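Local coordinates for protein transcriptional repressor PagR (Bacillus anthracis, PDB 2ZKZ) that represses expression of the pagA and atxA genes as a dimeric DNA-binding transcription factor of the ArsR family, at residues E19-V33 / Q60-R72. Sequence-based numbering, arbitrary orientation.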
loop_
_atom_site.group_PDB
_atom_site.type_symbol
_atom_site.label_atom_id
_atom_site.label_comp_id
_atom_site.label_asym_id
_atom_site.label_seq_id
_atom_site.Cartn_x
_atom_site.Cartn_y
_atom_site.Cartn_z
ATOM N N GLU A 19 7.135 -3.748 -0.200
ATOM C CA GLU A 19 6.680 -5.065 -0.639
ATOM C C GLU A 19 5.291 -5.382 -0.064
ATOM O O GLU A 19 4.485 -6.047 -0.711
ATOM C CB GLU A 19 7.709 -6.131 -0.215
ATOM C CG GLU A 19 7.365 -7.576 -0.588
ATOM C CD GLU A 19 7.192 -7.785 -2.081
ATOM O OE1 GLU A 19 7.626 -6.915 -2.864
ATOM O OE2 GLU A 19 6.628 -8.828 -2.478
ATOM N N LEU A 20 5.012 -4.898 1.142
ATOM C CA LEU A 20 3.707 -5.111 1.774
ATOM C C LEU A 20 2.628 -4.388 0.967
ATOM O O LEU A 20 1.568 -4.939 0.684
ATOM C CB LEU A 20 3.697 -4.570 3.215
ATOM C CG LEU A 20 2.445 -4.861 4.054
ATOM C CD1 LEU A 20 2.372 -6.369 4.343
ATOM C CD2 LEU A 20 2.496 -4.088 5.364
ATOM N N LEU A 21 2.904 -3.145 0.592
ATOM C CA LEU A 21 1.935 -2.383 -0.184
ATOM C C LEU A 21 1.760 -3.021 -1.561
ATOM O O LEU A 21 0.647 -3.118 -2.060
ATOM C CB LEU A 21 2.390 -0.925 -0.324
ATOM C CG LEU A 21 2.605 -0.127 0.969
ATOM C CD1 LEU A 21 2.981 1.320 0.605
ATOM C CD2 LEU A 21 1.349 -0.142 1.824
ATOM N N LYS A 22 2.859 -3.465 -2.164
ATOM C CA LYS A 22 2.790 -4.093 -3.479
ATOM C C LYS A 22 1.906 -5.344 -3.455
ATOM O O LYS A 22 1.088 -5.553 -4.348
ATOM C CB LYS A 22 4.191 -4.466 -3.962
ATOM C CG LYS A 22 4.222 -5.106 -5.352
ATOM C CD LYS A 22 5.607 -5.662 -5.672
ATOM C CE LYS A 22 5.640 -6.353 -7.030
ATOM N NZ LYS A 22 5.436 -5.367 -8.126
ATOM N N THR A 23 2.065 -6.161 -2.416
ATOM C CA THR A 23 1.295 -7.390 -2.282
ATOM C C THR A 23 -0.197 -7.132 -2.067
ATOM O O THR A 23 -1.031 -7.934 -2.481
ATOM C CB THR A 23 1.851 -8.266 -1.126
ATOM O OG1 THR A 23 3.254 -8.474 -1.327
ATOM C CG2 THR A 23 1.160 -9.637 -1.100
HETATM N N MSE A 24 -0.533 -6.020 -1.419
HETATM C CA MSE A 24 -1.937 -5.657 -1.174
HETATM C C MSE A 24 -2.535 -4.832 -2.319
HETATM O O MSE A 24 -3.745 -4.606 -2.356
HETATM C CB MSE A 24 -2.065 -4.809 0.104
HETATM C CG MSE A 24 -1.585 -5.450 1.408
HETATM SE SE MSE A 24 -1.688 -4.182 2.897
HETATM C CE MSE A 24 -3.609 -4.019 2.997
ATOM N N ALA A 25 -1.696 -4.389 -3.252
ATOM C CA ALA A 25 -2.147 -3.529 -4.349
ATOM C C ALA A 25 -2.979 -4.152 -5.473
ATOM O O ALA A 25 -2.686 -3.955 -6.650
ATOM C CB ALA A 25 -0.937 -2.787 -4.945
ATOM N N HIS A 26 -4.032 -4.872 -5.103
ATOM C CA HIS A 26 -4.930 -5.525 -6.054
ATOM C C HIS A 26 -6.328 -5.456 -5.441
ATOM O O HIS A 26 -6.511 -5.799 -4.276
ATOM C CB HIS A 26 -4.527 -6.996 -6.243
ATOM C CG HIS A 26 -3.168 -7.180 -6.843
ATOM N ND1 HIS A 26 -2.958 -7.255 -8.203
ATOM C CD2 HIS A 26 -1.943 -7.261 -6.270
ATOM C CE1 HIS A 26 -1.663 -7.371 -8.442
ATOM N NE2 HIS A 26 -1.026 -7.377 -7.286
ATOM N N PRO A 27 -7.330 -5.020 -6.219
ATOM C CA PRO A 27 -8.715 -4.902 -5.750
ATOM C C PRO A 27 -9.255 -6.092 -4.956
ATOM O O PRO A 27 -9.764 -5.931 -3.847
ATOM C CB PRO A 27 -9.494 -4.677 -7.046
ATOM C CG PRO A 27 -8.533 -3.888 -7.856
ATOM C CD PRO A 27 -7.226 -4.619 -7.634
HETATM N N MSE A 28 -9.150 -7.285 -5.524
HETATM C CA MSE A 28 -9.660 -8.472 -4.851
HETATM C C MSE A 28 -8.847 -8.835 -3.612
HETATM O O MSE A 28 -9.371 -9.437 -2.674
HETATM C CB MSE A 28 -9.724 -9.642 -5.832
HETATM C CG MSE A 28 -10.822 -9.478 -6.887
HETATM SE SE MSE A 28 -12.589 -9.164 -6.111
HETATM C CE MSE A 28 -12.669 -7.236 -6.305
ATOM N N ARG A 29 -7.568 -8.466 -3.597
ATOM C CA ARG A 29 -6.754 -8.737 -2.425
ATOM C C ARG A 29 -7.183 -7.799 -1.306
ATOM O O ARG A 29 -7.217 -8.187 -0.139
ATOM C CB ARG A 29 -5.266 -8.562 -2.733
ATOM C CG ARG A 29 -4.749 -9.612 -3.701
ATOM C CD ARG A 29 -3.258 -9.529 -3.871
ATOM N NE ARG A 29 -2.801 -10.411 -4.941
ATOM C CZ ARG A 29 -1.535 -10.530 -5.310
ATOM N NH1 ARG A 29 -0.596 -9.825 -4.689
ATOM N NH2 ARG A 29 -1.212 -11.331 -6.312
ATOM N N LEU A 30 -7.517 -6.561 -1.649
ATOM C CA LEU A 30 -7.970 -5.639 -0.615
ATOM C C LEU A 30 -9.313 -6.143 -0.074
ATOM O O LEU A 30 -9.592 -6.015 1.113
ATOM C CB LEU A 30 -8.098 -4.214 -1.170
ATOM C CG LEU A 30 -6.753 -3.531 -1.470
ATOM C CD1 LEU A 30 -6.982 -2.163 -2.125
ATOM C CD2 LEU A 30 -5.964 -3.376 -0.170
ATOM N N LYS A 31 -10.134 -6.721 -0.947
ATOM C CA LYS A 31 -11.422 -7.267 -0.526
ATOM C C LYS A 31 -11.197 -8.391 0.473
ATOM O O LYS A 31 -11.871 -8.469 1.494
ATOM C CB LYS A 31 -12.195 -7.843 -1.711
ATOM C CG LYS A 31 -12.970 -6.839 -2.526
ATOM C CD LYS A 31 -14.235 -7.487 -3.093
ATOM C CE LYS A 31 -15.141 -7.971 -1.961
ATOM N NZ LYS A 31 -16.452 -8.499 -2.436
ATOM N N ILE A 32 -10.260 -9.277 0.156
ATOM C CA ILE A 32 -9.950 -10.399 1.034
ATOM C C ILE A 32 -9.514 -9.888 2.404
ATOM O O ILE A 32 -10.008 -10.350 3.432
ATOM C CB ILE A 32 -8.842 -11.288 0.419
ATOM C CG1 ILE A 32 -9.382 -11.980 -0.833
ATOM C CG2 ILE A 32 -8.340 -12.301 1.444
ATOM C CD1 ILE A 32 -8.344 -12.815 -1.598
ATOM N N VAL A 33 -8.598 -8.927 2.427
ATOM C CA VAL A 33 -8.136 -8.386 3.702
ATOM C C VAL A 33 -9.282 -7.750 4.484
ATOM O O VAL A 33 -9.396 -7.939 5.701
ATOM C CB VAL A 33 -7.015 -7.339 3.500
ATOM C CG1 VAL A 33 -6.624 -6.732 4.843
ATOM C CG2 VAL A 33 -5.814 -7.995 2.845
ATOM N N GLN A 60 -4.676 -18.281 -5.865
ATOM C CA GLN A 60 -3.474 -17.579 -6.296
ATOM C C GLN A 60 -3.244 -16.322 -5.456
ATOM O O GLN A 60 -2.113 -16.007 -5.096
ATOM C CB GLN A 60 -3.569 -17.185 -7.768
ATOM C CG GLN A 60 -2.275 -16.599 -8.294
ATOM C CD GLN A 60 -2.426 -15.940 -9.649
ATOM O OE1 GLN A 60 -1.455 -15.448 -10.217
ATOM N NE2 GLN A 60 -3.647 -15.924 -10.173
ATOM N N HIS A 61 -4.316 -15.590 -5.169
ATOM C CA HIS A 61 -4.192 -14.395 -4.346
ATOM C C HIS A 61 -3.712 -14.795 -2.954
ATOM O O HIS A 61 -2.784 -14.190 -2.409
ATOM C CB HIS A 61 -5.536 -13.666 -4.259
ATOM C CG HIS A 61 -5.832 -12.819 -5.457
ATOM N ND1 HIS A 61 -7.067 -12.796 -6.069
ATOM C CD2 HIS A 61 -5.046 -11.973 -6.162
ATOM C CE1 HIS A 61 -7.026 -11.973 -7.103
ATOM N NE2 HIS A 61 -5.810 -11.462 -7.181
ATOM N N LEU A 62 -4.336 -15.821 -2.377
ATOM C CA LEU A 62 -3.940 -16.274 -1.043
ATOM C C LEU A 62 -2.487 -16.730 -1.022
ATOM O O LEU A 62 -1.761 -16.473 -0.062
ATOM C CB LEU A 62 -4.861 -17.402 -0.567
ATOM C CG LEU A 62 -6.294 -16.964 -0.240
ATOM C CD1 LEU A 62 -7.184 -18.181 -0.030
ATOM C CD2 LEU A 62 -6.292 -16.080 0.999
ATOM N N CYS A 63 -2.061 -17.393 -2.091
ATOM C CA CYS A 63 -0.690 -17.874 -2.186
ATOM C C CYS A 63 0.289 -16.702 -2.148
ATOM O O CYS A 63 1.272 -16.722 -1.413
ATOM C CB CYS A 63 -0.511 -18.666 -3.480
ATOM S SG CYS A 63 1.128 -19.358 -3.683
ATOM N N LYS A 64 -0.002 -15.670 -2.935
ATOM C CA LYS A 64 0.841 -14.483 -2.998
ATOM C C LYS A 64 0.851 -13.698 -1.675
ATOM O O LYS A 64 1.866 -13.121 -1.292
ATOM C CB LYS A 64 0.342 -13.568 -4.115
ATOM C CG LYS A 64 1.439 -12.902 -4.927
ATOM C CD LYS A 64 1.758 -13.696 -6.182
ATOM C CE LYS A 64 2.718 -12.930 -7.080
ATOM N NZ LYS A 64 2.906 -13.602 -8.396
HETATM N N MSE A 65 -0.284 -13.686 -0.984
HETATM C CA MSE A 65 -0.431 -12.953 0.274
HETATM C C MSE A 65 0.099 -13.665 1.517
HETATM O O MSE A 65 0.549 -13.016 2.465
HETATM C CB MSE A 65 -1.906 -12.614 0.494
HETATM C CG MSE A 65 -2.557 -11.949 -0.712
HETATM SE SE MSE A 65 -4.473 -11.709 -0.533
HETATM C CE MSE A 65 -5.057 -13.521 -0.456
ATOM N N ARG A 66 0.035 -14.992 1.524
ATOM C CA ARG A 66 0.486 -15.756 2.682
ATOM C C ARG A 66 1.927 -15.488 3.092
ATOM O O ARG A 66 2.843 -15.599 2.283
ATOM C CB ARG A 66 0.321 -17.267 2.445
ATOM C CG ARG A 66 0.962 -18.083 3.565
ATOM C CD ARG A 66 0.796 -19.590 3.428
ATOM N NE ARG A 66 1.418 -20.130 2.223
ATOM C CZ ARG A 66 0.760 -20.359 1.095
ATOM N NH1 ARG A 66 -0.536 -20.092 1.024
ATOM N NH2 ARG A 66 1.395 -20.859 0.045
ATOM N N GLY A 67 2.124 -15.154 4.363
ATOM C CA GLY A 67 3.468 -14.912 4.856
ATOM C C GLY A 67 3.900 -13.462 4.817
ATOM O O GLY A 67 4.864 -13.080 5.475
ATOM N N LYS A 68 3.194 -12.646 4.043
ATOM C CA LYS A 68 3.533 -11.235 3.938
ATOM C C LYS A 68 2.380 -10.382 4.437
ATOM O O LYS A 68 2.569 -9.472 5.235
ATOM C CB LYS A 68 3.833 -10.866 2.482
ATOM C CG LYS A 68 5.090 -11.501 1.906
ATOM C CD LYS A 68 5.300 -11.078 0.456
ATOM C CE LYS A 68 6.573 -11.681 -0.113
ATOM N NZ LYS A 68 6.730 -11.357 -1.554
ATOM N N VAL A 69 1.181 -10.693 3.962
ATOM C CA VAL A 69 -0.004 -9.935 4.326
ATOM C C VAL A 69 -0.946 -10.728 5.226
ATOM O O VAL A 69 -1.546 -10.177 6.152
ATOM C CB VAL A 69 -0.773 -9.513 3.052
ATOM C CG1 VAL A 69 -2.039 -8.767 3.419
ATOM C CG2 VAL A 69 0.126 -8.665 2.168
ATOM N N LEU A 70 -1.058 -12.024 4.948
ATOM C CA LEU A 70 -1.949 -12.907 5.691
ATOM C C LEU A 70 -1.235 -14.060 6.390
ATOM O O LEU A 70 -0.142 -14.477 5.992
ATOM C CB LEU A 70 -3.000 -13.487 4.737
ATOM C CG LEU A 70 -4.353 -12.789 4.553
ATOM C CD1 LEU A 70 -4.256 -11.316 4.825
ATOM C CD2 LEU A 70 -4.858 -13.067 3.147
ATOM N N LYS A 71 -1.877 -14.573 7.432
ATOM C CA LYS A 71 -1.342 -15.693 8.185
ATOM C C LYS A 71 -2.184 -16.936 7.895
ATOM O O LYS A 71 -3.415 -16.882 7.936
ATOM C CB LYS A 71 -1.388 -15.388 9.686
ATOM C CG LYS A 71 -0.685 -16.429 10.544
ATOM C CD LYS A 71 -0.742 -16.061 12.012
ATOM C CE LYS A 71 0.339 -16.789 12.801
ATOM N NZ LYS A 71 0.398 -18.232 12.439
ATOM N N ARG A 72 -1.529 -18.045 7.580
ATOM C CA ARG A 72 -2.249 -19.282 7.334
ATOM C C ARG A 72 -2.264 -20.055 8.653
ATOM O O ARG A 72 -1.233 -20.193 9.313
ATOM C CB ARG A 72 -1.571 -20.113 6.240
ATOM C CG ARG A 72 -2.309 -21.405 5.933
ATOM C CD ARG A 72 -1.690 -22.152 4.760
ATOM N NE ARG A 72 -0.291 -22.485 5.006
ATOM C CZ ARG A 72 0.513 -23.038 4.103
ATOM N NH1 ARG A 72 0.054 -23.324 2.893
ATOM N NH2 ARG A 72 1.776 -23.293 4.405
#
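Val69 is a knob pressed into the hollow between helices 14-24 and 27-39. CG2 sits among Leu20, Thr23 and Met24, with Val69 CG2 3.6 Å from Thr23 CG2, while CG1, anti to its own backbone N, lies between Met24 CG and Val33 CG2. Val88 of helix 86-95 also touches both valines. Alongside, Leu20 reaches the bend after helix 55-65, its CD1 packing on Val69 CG2. Arg29 fills the groove between the two segments. Its chain, extended from CG to NE, runs over Met65, with Arg29 CG 3.8 Å from Met65 SE, and past His61, where His61 CD2 meets Arg29 NE edge-on at 3.0 Å; guanidinium and imidazole planes stand 77° apart. Lys64 CB lies over one face of the guanidinium, and His26 CD2 over the opposite face, toward its rim. Arg29 NH1 donates a nearly straight bond of 2.9 Å to Thr23 O, the acceptor lying in the guanidinium plane, which ties the end of helix 14-24 to the next helix. This is the core of the ArsR-type winged helix-turn-helix domain: helix 55-65, whose start to residue 62 belongs to the predicted DNA-binding motif, leads into the wing strand 71-75, and its last part, 60-65, crosses helix 27-33 at -75°, the axes 10.5 Å apart at their closest. Ile32 wedges into the crossing, its CD1 3.6 Å from Met65 CE and its CG2 facing Leu70 CD2 and, more loosely, Leu62 CD2; Leu51 of helix 44-51 packs on Ile32 too. From the turn itself, Lys68, extended beyond CG, crosses the Thr23 side chain at about a right angle, passing OG1, and reaches Glu19, where Lys68 NZ meets Glu19 OE2 at 2.7 Å in a salt bridge, on the anti side and 28° out of the carboxylate plane.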